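Local coordinates for protein putative S-adenosylmethionine-dependent methyltransferase (Bacteroides thetaiotaomicron, PDB 1WYZ) that is a putative methyltransferase of the RsmI-like type that probably transfers a methyl group from S-adenosylmethionine to a substrate not yet established, at residues Thr3-Pro9 against Lys114-Gly120; Ile32-Glu38 against Ala84-Ser90; Val128-Asn134 against Phe230-Lys234; Pro191-Ile197 against Thr210-Trp216. Residue numbers count along the deposited sequence, not the author numbering.

In the fold
Interactions 1 and 2 belong to one parallel sheet, where strands 5-8 and 86-89 are neighbours. Their centres lie about 9 Å apart. Interactions 3 and 4 share the second, mixed sheet through neighbouring strands 228-233 and 194-199, with centres about 10 Å apart. The two pairs are well separated: centres 1 and 4 are about 37 Å apart. Interactions 1 and 3 are buried, while 2 and 4 are partly exposed. The chemistry differs too. Interactions 1 and 2 are parallel ladders with apolar side chains, interaction 3 is mainly side-chain packing between a helix end and a strand, and interaction 4 is an antiparallel hairpin. Interactions 1, 3 and 4 also touch the second subunit.

Interaction 1 of 4, residues Thr3-Pro9 against Lys114-Gly120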
# COMPACT_ATOMS: atom_id res chain seq x y z
N THR A 3 -10.44 21.47 -4.09
CA THR A 3 -9.26 22.30 -4.25
C THR A 3 -8.15 21.74 -3.35
O THR A 3 -8.17 21.92 -2.12
CB THR A 3 -9.55 23.78 -3.89
OG1 THR A 3 -8.32 24.51 -3.81
CG2 THR A 3 -10.30 23.87 -2.57
N ALA A 4 -7.20 21.04 -3.97
CA ALA A 4 -6.10 20.42 -3.24
C ALA A 4 -5.08 19.78 -4.18
O ALA A 4 -5.22 19.84 -5.40
CB ALA A 4 -6.65 19.36 -2.29
N LEU A 5 -4.06 19.17 -3.59
CA LEU A 5 -3.01 18.47 -4.33
C LEU A 5 -3.35 16.98 -4.33
O LEU A 5 -3.13 16.27 -3.34
CB LEU A 5 -1.63 18.70 -3.69
CG LEU A 5 -0.42 18.02 -4.36
CD1 LEU A 5 -0.17 18.64 -5.74
CD2 LEU A 5 0.82 18.18 -3.50
N TYR A 6 -3.91 16.53 -5.45
CA TYR A 6 -4.29 15.14 -5.63
C TYR A 6 -3.09 14.31 -6.10
O TYR A 6 -2.49 14.60 -7.14
CB TYR A 6 -5.40 15.06 -6.68
CG TYR A 6 -6.78 15.46 -6.17
CD1 TYR A 6 -7.61 14.53 -5.56
CD2 TYR A 6 -7.26 16.75 -6.37
CE1 TYR A 6 -8.90 14.86 -5.16
CE2 TYR A 6 -8.56 17.10 -5.97
CZ TYR A 6 -9.37 16.15 -5.36
OH TYR A 6 -10.66 16.47 -4.99
N LEU A 7 -2.73 13.30 -5.32
CA LEU A 7 -1.62 12.41 -5.66
C LEU A 7 -2.17 11.33 -6.58
O LEU A 7 -2.78 10.37 -6.11
CB LEU A 7 -1.05 11.80 -4.38
CG LEU A 7 0.05 12.58 -3.67
CD1 LEU A 7 -0.00 14.05 -4.01
CD2 LEU A 7 -0.06 12.35 -2.17
N LEU A 8 -1.93 11.48 -7.88
CA LEU A 8 -2.44 10.54 -8.89
C LEU A 8 -1.65 9.27 -9.26
O LEU A 8 -0.55 9.35 -9.80
CB LEU A 8 -2.71 11.31 -10.19
CG LEU A 8 -3.50 12.61 -10.03
CD1 LEU A 8 -3.67 13.26 -11.39
CD2 LEU A 8 -4.85 12.31 -9.39
N PRO A 9 -2.20 8.08 -8.98
CA PRO A 9 -1.44 6.88 -9.35
C PRO A 9 -1.64 6.40 -10.80
O PRO A 9 -2.67 6.65 -11.42
CB PRO A 9 -1.90 5.85 -8.31
CG PRO A 9 -3.26 6.32 -7.88
CD PRO A 9 -3.12 7.81 -7.85
N LYS A 114 -3.85 21.37 1.27
CA LYS A 114 -4.61 20.12 1.32
C LYS A 114 -4.05 19.07 0.36
O LYS A 114 -3.85 19.34 -0.83
CB LYS A 114 -6.09 20.37 0.99
CG LYS A 114 -6.95 19.11 0.93
CD LYS A 114 -6.92 18.39 2.25
CE LYS A 114 -8.00 17.35 2.32
NZ LYS A 114 -9.34 17.97 2.14
N VAL A 115 -3.83 17.88 0.88
CA VAL A 115 -3.29 16.77 0.11
C VAL A 115 -4.28 15.61 0.17
O VAL A 115 -4.84 15.31 1.23
CB VAL A 115 -1.93 16.31 0.70
CG1 VAL A 115 -1.34 15.18 -0.14
CG2 VAL A 115 -0.99 17.48 0.77
N ILE A 116 -4.51 14.97 -0.97
CA ILE A 116 -5.43 13.85 -1.01
C ILE A 116 -4.94 12.78 -1.98
O ILE A 116 -4.82 13.01 -3.19
CB ILE A 116 -6.87 14.34 -1.32
CG1 ILE A 116 -7.73 13.19 -1.83
CG2 ILE A 116 -6.82 15.52 -2.27
CD1 ILE A 116 -9.23 13.48 -1.86
N PRO A 117 -4.62 11.59 -1.46
CA PRO A 117 -4.14 10.47 -2.27
C PRO A 117 -5.30 9.63 -2.84
O PRO A 117 -6.27 9.34 -2.14
CB PRO A 117 -3.30 9.68 -1.26
CG PRO A 117 -4.18 9.76 -0.02
CD PRO A 117 -4.62 11.23 -0.02
N LEU A 118 -5.20 9.25 -4.11
CA LEU A 118 -6.26 8.44 -4.71
C LEU A 118 -5.81 6.98 -4.81
O LEU A 118 -4.61 6.70 -4.90
CB LEU A 118 -6.63 8.98 -6.09
CG LEU A 118 -7.12 10.44 -6.14
CD1 LEU A 118 -7.67 10.73 -7.54
CD2 LEU A 118 -8.21 10.68 -5.09
N VAL A 119 -6.76 6.06 -4.79
CA VAL A 119 -6.45 4.64 -4.85
C VAL A 119 -5.76 4.20 -6.15
O VAL A 119 -6.13 4.62 -7.24
CB VAL A 119 -7.71 3.78 -4.64
CG1 VAL A 119 -7.35 2.31 -4.67
CG2 VAL A 119 -8.34 4.12 -3.30
N GLY A 120 -4.76 3.36 -6.01
CA GLY A 120 -4.05 2.90 -7.18
C GLY A 120 -3.35 1.58 -6.90
O GLY A 120 -3.29 1.14 -5.76
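The ring of Y6 lies against the side chain of I116. I116 CG2 sits over its face, 3.7 Å from the ring centroid, in a CH-pi contact. L118 CD2 meets the same ring near its plane, 3.9 Å from Y6 CD1. A4 CB adds to this side of the sheet, 3.8 Å from I116 CG2. The opposite side carries L5, L7, V115 and P117, with L7 CD2 3.7 Å from V115 CG1. Helix 100-110 covers L5, L7 and V115, and M129 of the second subunit packs on L7.

The backbones run parallel, with the two strand axes 4.7 Å apart at closest approach. L5 pairs with V115, Y6 with I116 and L7 with P117. L5 N donates to K114 O at 2.8 Å, I116 N to L5 O at 3.0 Å and L7 N to I116 O at 3.0 Å. A weak fourth bond runs from L118 N to L7 O at 3.3 Å. Beyond the strands, P9 CG packs on G120 CA at 3.6 Å. A CB on G120 would clash with the ring of P9.

Strand 5-8 is bonded on its other edge to strand 86-89. Strand 115-117 is an outermost strand of the sheet within this chain. This is the regular pairing of a parallel sheet in an alpha/beta domain, here in the N-terminal part of a putative methyltransferase of the RsmI-like family.

Interaction 2 of 4, residues Ile32-Glu38 against Ala84-Ser90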
# COMPACT_ATOMS: atom_id res chain seq x y z
N ILE A 32 -8.17 18.97 -12.94
CA ILE A 32 -6.81 19.49 -12.82
C ILE A 32 -6.23 20.05 -14.12
O ILE A 32 -6.33 19.44 -15.17
CB ILE A 32 -5.88 18.39 -12.30
CG1 ILE A 32 -6.44 17.85 -10.98
CG2 ILE A 32 -4.48 18.94 -12.13
CD1 ILE A 32 -6.36 18.73 -9.75
N ARG A 33 -5.62 21.23 -14.01
CA ARG A 33 -5.02 21.93 -15.15
C ARG A 33 -3.50 21.97 -15.02
O ARG A 33 -2.80 22.19 -16.01
CB ARG A 33 -5.51 23.37 -15.22
CG ARG A 33 -7.01 23.56 -15.43
CD ARG A 33 -7.34 25.05 -15.45
NE ARG A 33 -8.74 25.31 -15.77
CZ ARG A 33 -9.26 26.53 -15.88
NH1 ARG A 33 -8.51 27.60 -15.68
NH2 ARG A 33 -10.55 26.67 -16.19
N HIS A 34 -3.01 21.77 -13.80
CA HIS A 34 -1.57 21.81 -13.51
C HIS A 34 -1.09 20.52 -12.84
O HIS A 34 -1.57 20.16 -11.78
CB HIS A 34 -1.25 22.97 -12.57
CG HIS A 34 -1.96 24.24 -12.90
ND1 HIS A 34 -3.34 24.32 -12.97
CD2 HIS A 34 -1.50 25.49 -13.13
CE1 HIS A 34 -3.69 25.57 -13.23
NE2 HIS A 34 -2.60 26.30 -13.33
N PHE A 35 -0.12 19.86 -13.45
CA PHE A 35 0.42 18.63 -12.88
C PHE A 35 1.89 18.77 -12.55
O PHE A 35 2.62 19.49 -13.21
CB PHE A 35 0.25 17.46 -13.86
CG PHE A 35 -1.16 17.23 -14.30
CD1 PHE A 35 -1.73 18.01 -15.30
CD2 PHE A 35 -1.95 16.27 -13.66
CE1 PHE A 35 -3.07 17.84 -15.67
CE2 PHE A 35 -3.30 16.10 -14.02
CZ PHE A 35 -3.86 16.88 -15.03
N ILE A 36 2.32 18.09 -11.50
CA ILE A 36 3.72 18.08 -11.10
C ILE A 36 4.10 16.63 -11.37
O ILE A 36 3.52 15.71 -10.79
CB ILE A 36 3.88 18.43 -9.60
CG1 ILE A 36 3.56 19.90 -9.36
CG2 ILE A 36 5.32 18.19 -9.15
CD1 ILE A 36 4.46 20.93 -9.95
N VAL A 37 5.05 16.43 -12.27
CA VAL A 37 5.44 15.08 -12.67
C VAL A 37 6.93 14.77 -12.71
O VAL A 37 7.78 15.67 -12.77
CB VAL A 37 4.87 14.76 -14.06
CG1 VAL A 37 3.35 14.79 -14.02
CG2 VAL A 37 5.40 15.77 -15.07
N GLU A 38 7.23 13.47 -12.71
CA GLU A 38 8.61 12.98 -12.77
C GLU A 38 9.07 12.89 -14.22
O GLU A 38 10.24 12.63 -14.47
CB GLU A 38 8.71 11.61 -12.11
CG GLU A 38 8.44 11.64 -10.62
CD GLU A 38 8.28 10.25 -10.03
OE1 GLU A 38 9.20 9.43 -10.19
OE2 GLU A 38 7.22 9.99 -9.42
N ALA A 84 -6.47 26.64 -7.21
CA ALA A 84 -6.65 25.68 -8.30
C ALA A 84 -6.11 24.32 -7.87
O ALA A 84 -5.05 24.23 -7.25
CB ALA A 84 -5.91 26.16 -9.54
N SER A 85 -6.84 23.25 -8.18
CA SER A 85 -6.41 21.91 -7.81
C SER A 85 -5.25 21.44 -8.70
O SER A 85 -5.18 21.81 -9.87
CB SER A 85 -7.59 20.93 -7.91
OG SER A 85 -8.61 21.27 -6.98
N MSE A 86 -4.34 20.64 -8.13
CA MSE A 86 -3.20 20.13 -8.88
C MSE A 86 -2.99 18.64 -8.67
O MSE A 86 -3.39 18.08 -7.65
CB MSE A 86 -1.91 20.84 -8.48
CG MSE A 86 -1.89 22.33 -8.72
SE MSE A 86 -0.14 23.02 -8.24
CE MSE A 86 0.76 22.91 -9.97
N GLY A 87 -2.35 17.98 -9.62
CA GLY A 87 -2.12 16.56 -9.47
C GLY A 87 -0.65 16.20 -9.57
O GLY A 87 0.13 16.92 -10.18
N VAL A 88 -0.26 15.09 -8.94
CA VAL A 88 1.11 14.61 -9.00
C VAL A 88 1.02 13.25 -9.70
O VAL A 88 0.12 12.46 -9.41
CB VAL A 88 1.74 14.44 -7.60
CG1 VAL A 88 3.17 14.00 -7.74
CG2 VAL A 88 1.68 15.75 -6.83
N ILE A 89 1.94 12.98 -10.62
CA ILE A 89 1.94 11.72 -11.38
C ILE A 89 3.33 11.08 -11.44
O ILE A 89 4.31 11.75 -11.77
CB ILE A 89 1.49 11.96 -12.83
CG1 ILE A 89 0.21 12.79 -12.85
CG2 ILE A 89 1.28 10.63 -13.53
CD1 ILE A 89 -0.14 13.40 -14.21
N SER A 90 3.40 9.79 -11.15
CA SER A 90 4.68 9.08 -11.17
C SER A 90 5.00 8.30 -12.45
O SER A 90 4.27 8.37 -13.44
CB SER A 90 4.77 8.13 -9.97
OG SER A 90 4.89 8.85 -8.76
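The apolar centre of this parallel strand pair has two sides. On one, F35 CD2 meets I89 CD1 at 3.4 Å, and V37 CG1 meets I89 CB at 3.6 Å. A CB on G87 would point to this side and come tight against F35 CD2. On the other side, I36 CB is 4.4 Å from V88 CG2, and I36 CG1 is 4.2 Å from CE of the selenomethionine M86. The same M86 CE lies 3.3 Å from H34 CB. Helix 70-81 covers H34, I36 and M86, while F35 reaches L8 on strand 5-8.

Strands 34-37 and 86-89 are adjacent in the parallel sheet of the alpha/beta domain. Their axes come within 4.6 Å, with 26° between their directions. The backbone bonds run from G87 N to H34 O at 3.2 Å, from I36 N to G87 O at 2.8 Å, and from I89 N to I36 O at 3.2 Å. G87 thus both donates and accepts across the pair. V88 CA also makes a CA-H...O contact with I36 O at 3.2 Å.

Strand 62-63 bonds to F35 and V37, and strand 5-8 bonds to M86, so both strands lie inside the sheet. At the start of the segments, S85 OG is held by E2 O. At the far end the contact turns polar. E38 is poorly ordered, but in the model S90 OG donates to E38 OE2 at 2.7 Å.

Interaction 3 of 4, residues Val128-Asn134 against Phe230-Lys234; sequences VMASGFN and FLLYK
Residues 128-131 are the last part of a helix. G132 leaves it with positive phi (84/10), where a CB would press on the carbonyl O of S131. F133 (-84/175) is extended, N134 (-56/117) loop. Residues 230-233 form a strand. The nearest CA pairs are S131 with L231 at 7.7 Å and F133 with Y233 at 6.3 Å.

S131 (chi1 p) makes an ST turn: its OG accepts from F133 N at 3.1 Å and donates to V128 O at 2.9 Å. F133 (chi1 m) points at the strand. Y233 CB lies over its ring face, 3.3 Å from the centroid, a CH-pi contact. F133 CE2 is 3.6 Å from L231 CB. L231 CD2 is 4.3 Å from V128 CG2. N134 ND2 donates weakly to Y233 OH at 3.4 Å (both chi1 t), while N134 OD1 accepts from Q136 N.

This is a helix end packed on a sheet. F133 also touches T168 on strand 168-173, K194 and C196 on strand 194-199, and T210 on strand 207-212.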
# COMPACT_ATOMS: atom_id res chain seq x y z
N VAL A 128 1.88 -8.19 -0.36
CA VAL A 128 1.58 -8.66 0.98
C VAL A 128 0.34 -9.53 0.93
O VAL A 128 0.29 -10.60 1.51
CB VAL A 128 1.33 -7.49 1.94
CG1 VAL A 128 0.77 -8.00 3.26
CG2 VAL A 128 2.64 -6.73 2.18
N MSE A 129 -0.67 -9.05 0.20
CA MSE A 129 -1.93 -9.75 0.08
C MSE A 129 -1.82 -11.14 -0.51
O MSE A 129 -2.35 -12.11 0.06
CB MSE A 129 -2.91 -8.92 -0.77
CG MSE A 129 -3.44 -7.65 -0.09
SE MSE A 129 -4.39 -6.48 -1.33
CE MSE A 129 -5.70 -7.76 -1.99
N ALA A 130 -1.13 -11.26 -1.63
CA ALA A 130 -1.00 -12.54 -2.30
C ALA A 130 0.01 -13.48 -1.70
O ALA A 130 0.04 -14.66 -2.06
CB ALA A 130 -0.70 -12.33 -3.78
N SER A 131 0.86 -12.97 -0.80
CA SER A 131 1.88 -13.82 -0.19
C SER A 131 1.30 -14.60 0.96
O SER A 131 1.74 -15.71 1.24
CB SER A 131 3.07 -12.99 0.30
OG SER A 131 2.74 -12.16 1.40
N GLY A 132 0.31 -14.03 1.64
CA GLY A 132 -0.26 -14.71 2.78
C GLY A 132 0.56 -14.43 4.03
O GLY A 132 0.37 -15.06 5.08
N PHE A 133 1.50 -13.50 3.90
CA PHE A 133 2.35 -13.12 5.02
C PHE A 133 1.62 -12.08 5.87
O PHE A 133 0.53 -11.62 5.51
CB PHE A 133 3.67 -12.53 4.53
CG PHE A 133 4.55 -13.52 3.81
CD1 PHE A 133 4.49 -14.88 4.12
CD2 PHE A 133 5.51 -13.09 2.88
CE1 PHE A 133 5.37 -15.79 3.51
CE2 PHE A 133 6.39 -13.99 2.28
CZ PHE A 133 6.32 -15.35 2.59
N ASN A 134 2.25 -11.71 6.98
CA ASN A 134 1.69 -10.73 7.91
C ASN A 134 1.38 -9.40 7.23
O ASN A 134 2.28 -8.73 6.73
CB ASN A 134 2.68 -10.47 9.04
CG ASN A 134 2.05 -9.72 10.20
OD1 ASN A 134 1.13 -8.93 10.02
ND2 ASN A 134 2.57 -9.96 11.39
N PHE A 230 10.19 -8.93 -3.58
CA PHE A 230 10.46 -10.08 -2.73
C PHE A 230 9.96 -9.88 -1.31
O PHE A 230 10.08 -8.79 -0.74
CB PHE A 230 11.96 -10.38 -2.72
CG PHE A 230 12.51 -10.78 -4.07
CD1 PHE A 230 12.05 -11.92 -4.71
CD2 PHE A 230 13.48 -9.99 -4.70
CE1 PHE A 230 12.54 -12.28 -5.98
CE2 PHE A 230 13.98 -10.34 -5.97
CZ PHE A 230 13.51 -11.49 -6.60
N LEU A 231 9.40 -10.94 -0.73
CA LEU A 231 8.90 -10.88 0.64
C LEU A 231 9.41 -12.04 1.49
O LEU A 231 9.29 -13.19 1.10
CB LEU A 231 7.38 -10.89 0.67
CG LEU A 231 6.62 -9.80 -0.08
CD1 LEU A 231 6.64 -10.12 -1.58
CD2 LEU A 231 5.17 -9.71 0.44
N LEU A 232 9.98 -11.72 2.65
CA LEU A 232 10.51 -12.72 3.58
C LEU A 232 9.64 -12.79 4.84
O LEU A 232 9.39 -11.76 5.48
CB LEU A 232 11.94 -12.36 4.00
CG LEU A 232 13.07 -12.21 2.98
CD1 LEU A 232 14.37 -11.95 3.72
CD2 LEU A 232 13.19 -13.49 2.16
N TYR A 233 9.20 -13.99 5.20
CA TYR A 233 8.40 -14.16 6.41
C TYR A 233 8.71 -15.52 7.05
O TYR A 233 9.50 -16.27 6.49
CB TYR A 233 6.91 -13.99 6.13
CG TYR A 233 6.14 -13.66 7.38
CD1 TYR A 233 6.56 -12.64 8.23
CD2 TYR A 233 5.02 -14.41 7.75
CE1 TYR A 233 5.89 -12.39 9.44
CE2 TYR A 233 4.35 -14.17 8.94
CZ TYR A 233 4.78 -13.16 9.78
OH TYR A 233 4.12 -12.94 10.97
N LYS A 234 8.08 -15.84 8.18
CA LYS A 234 8.41 -17.06 8.93
C LYS A 234 7.99 -18.51 8.62
O LYS A 234 8.87 -19.37 8.53
CB LYS A 234 8.17 -16.82 10.42
CG LYS A 234 6.91 -16.09 10.77
CD LYS A 234 6.85 -15.94 12.28
CE LYS A 234 5.63 -15.16 12.74
NZ LYS A 234 5.51 -15.21 14.23

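Interaction 4 of 4, residues Pro191-Ile197 against Thr210-Trp216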
# COMPACT_ATOMS: atom_id res chain seq x y z
N PRO A 191 16.81 -22.17 5.90
CA PRO A 191 16.01 -23.05 5.04
C PRO A 191 14.50 -23.00 5.30
O PRO A 191 13.70 -23.21 4.38
CB PRO A 191 16.62 -24.44 5.29
CG PRO A 191 17.21 -24.32 6.66
CD PRO A 191 17.80 -22.94 6.68
N GLN A 192 14.09 -22.69 6.54
CA GLN A 192 12.67 -22.64 6.85
C GLN A 192 12.01 -21.27 6.67
O GLN A 192 10.78 -21.17 6.64
CB GLN A 192 12.42 -23.16 8.27
CG GLN A 192 12.64 -24.68 8.40
CD GLN A 192 11.77 -25.48 7.44
OE1 GLN A 192 11.86 -26.71 7.37
NE2 GLN A 192 10.93 -24.79 6.68
N THR A 193 12.82 -20.23 6.54
CA THR A 193 12.28 -18.89 6.33
C THR A 193 11.48 -18.98 5.02
O THR A 193 11.84 -19.77 4.13
CB THR A 193 13.41 -17.85 6.16
OG1 THR A 193 14.19 -17.78 7.36
CG2 THR A 193 12.84 -16.48 5.85
N LYS A 194 10.40 -18.21 4.91
CA LYS A 194 9.58 -18.22 3.70
C LYS A 194 9.92 -17.04 2.81
O LYS A 194 10.14 -15.92 3.29
CB LYS A 194 8.08 -18.17 4.02
CG LYS A 194 7.50 -19.48 4.54
CD LYS A 194 5.96 -19.50 4.50
CE LYS A 194 5.43 -20.89 4.82
NZ LYS A 194 3.97 -21.05 4.52
N LEU A 195 9.95 -17.31 1.51
CA LEU A 195 10.24 -16.29 0.52
C LEU A 195 9.13 -16.25 -0.53
O LEU A 195 8.81 -17.28 -1.12
CB LEU A 195 11.57 -16.59 -0.17
CG LEU A 195 11.71 -15.87 -1.52
CD1 LEU A 195 11.70 -14.38 -1.27
CD2 LEU A 195 12.98 -16.28 -2.23
N CYS A 196 8.56 -15.07 -0.77
CA CYS A 196 7.52 -14.91 -1.78
C CYS A 196 8.06 -14.10 -2.95
O CYS A 196 8.56 -12.99 -2.77
CB CYS A 196 6.30 -14.20 -1.19
SG CYS A 196 5.00 -13.77 -2.42
N ILE A 197 7.96 -14.65 -4.16
CA ILE A 197 8.42 -13.95 -5.34
C ILE A 197 7.18 -13.43 -6.03
O ILE A 197 6.24 -14.19 -6.27
CB ILE A 197 9.17 -14.90 -6.29
CG1 ILE A 197 10.55 -15.24 -5.70
CG2 ILE A 197 9.29 -14.27 -7.68
CD1 ILE A 197 11.27 -16.41 -6.37
N THR A 210 4.36 -18.26 -2.92
CA THR A 210 5.11 -18.27 -1.68
C THR A 210 5.71 -19.65 -1.49
O THR A 210 5.10 -20.65 -1.85
CB THR A 210 4.24 -17.95 -0.47
OG1 THR A 210 3.87 -16.57 -0.52
CG2 THR A 210 4.98 -18.22 0.82
N ARG A 211 6.89 -19.70 -0.90
CA ARG A 211 7.54 -20.97 -0.72
C ARG A 211 8.81 -20.80 0.09
O ARG A 211 9.52 -19.81 -0.03
CB ARG A 211 7.84 -21.54 -2.10
CG ARG A 211 8.86 -22.60 -2.16
CD ARG A 211 9.18 -22.84 -3.61
NE ARG A 211 7.99 -23.22 -4.35
CZ ARG A 211 7.96 -23.36 -5.67
NH1 ARG A 211 9.05 -23.15 -6.39
NH2 ARG A 211 6.83 -23.72 -6.27
N THR A 212 9.09 -21.79 0.93
CA THR A 212 10.27 -21.78 1.79
C THR A 212 11.57 -21.75 0.97
O THR A 212 11.61 -22.21 -0.18
CB THR A 212 10.26 -23.01 2.73
OG1 THR A 212 11.25 -22.83 3.74
CG2 THR A 212 10.57 -24.28 1.95
N VAL A 213 12.63 -21.20 1.56
CA VAL A 213 13.92 -21.13 0.87
C VAL A 213 14.42 -22.51 0.44
O VAL A 213 15.00 -22.66 -0.64
CB VAL A 213 14.98 -20.44 1.75
CG1 VAL A 213 16.36 -20.57 1.13
CG2 VAL A 213 14.62 -18.98 1.91
N LYS A 214 14.20 -23.51 1.29
CA LYS A 214 14.60 -24.88 1.00
C LYS A 214 13.89 -25.38 -0.25
O LYS A 214 14.50 -26.02 -1.10
CB LYS A 214 14.26 -25.81 2.17
CG LYS A 214 14.66 -27.27 1.94
CD LYS A 214 14.00 -28.20 2.95
CE LYS A 214 14.48 -29.63 2.77
NZ LYS A 214 15.94 -29.78 3.06
N ASP A 215 12.60 -25.10 -0.36
CA ASP A 215 11.81 -25.54 -1.51
C ASP A 215 11.97 -24.67 -2.76
O ASP A 215 11.46 -25.02 -3.82
CB ASP A 215 10.33 -25.68 -1.15
CG ASP A 215 10.04 -26.92 -0.31
OD1 ASP A 215 10.35 -28.04 -0.79
OD2 ASP A 215 9.50 -26.79 0.81
N TRP A 216 12.65 -23.54 -2.63
CA TRP A 216 12.87 -22.67 -3.78
C TRP A 216 14.08 -23.18 -4.55
O TRP A 216 14.15 -23.06 -5.78
CB TRP A 216 13.09 -21.22 -3.34
CG TRP A 216 11.84 -20.36 -3.38
CD1 TRP A 216 11.30 -19.66 -2.34
CD2 TRP A 216 11.01 -20.09 -4.52
NE1 TRP A 216 10.18 -18.96 -2.76
CE2 TRP A 216 9.98 -19.22 -4.10
CE3 TRP A 216 11.03 -20.51 -5.86
CZ2 TRP A 216 8.98 -18.75 -4.96
CZ3 TRP A 216 10.04 -20.04 -6.72
CH2 TRP A 216 9.03 -19.17 -6.27
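This is part of a beta hairpin, strands 194-199 and 207-212, followed by a short, weakly bonded helix at about 213-216. L195 and R211 form the hydrogen-bonded antiparallel pair. L195 N donates to R211 O at 3.0 Å and R211 N to L195 O at 3.1 Å. K194 with T212 and C196 with T210 are non-hydrogen-bonded pairs.

The carbonyls of segment 191-197 also hold the turn into the helix. T193 O accepts from V213 N at 3.0 Å. P191 O accepts twice, from T212 OG1 at 2.6 Å and from K214 N at 3.1 Å. The other two threonine hydroxyls are satisfied beyond the two segments: T193 OG1 by E159 OE2 and Y163 OH, T210 OG1 by S131 O.

On its far edge strand 194-199 bonds to strand 228-233. The W216 side chain points back toward segment 191-197, with I197 CD1 over the face of its six-membered ring, 3.6 Å from the centroid. Its NE1 gives L195 O a second donor, at 2.7 Å.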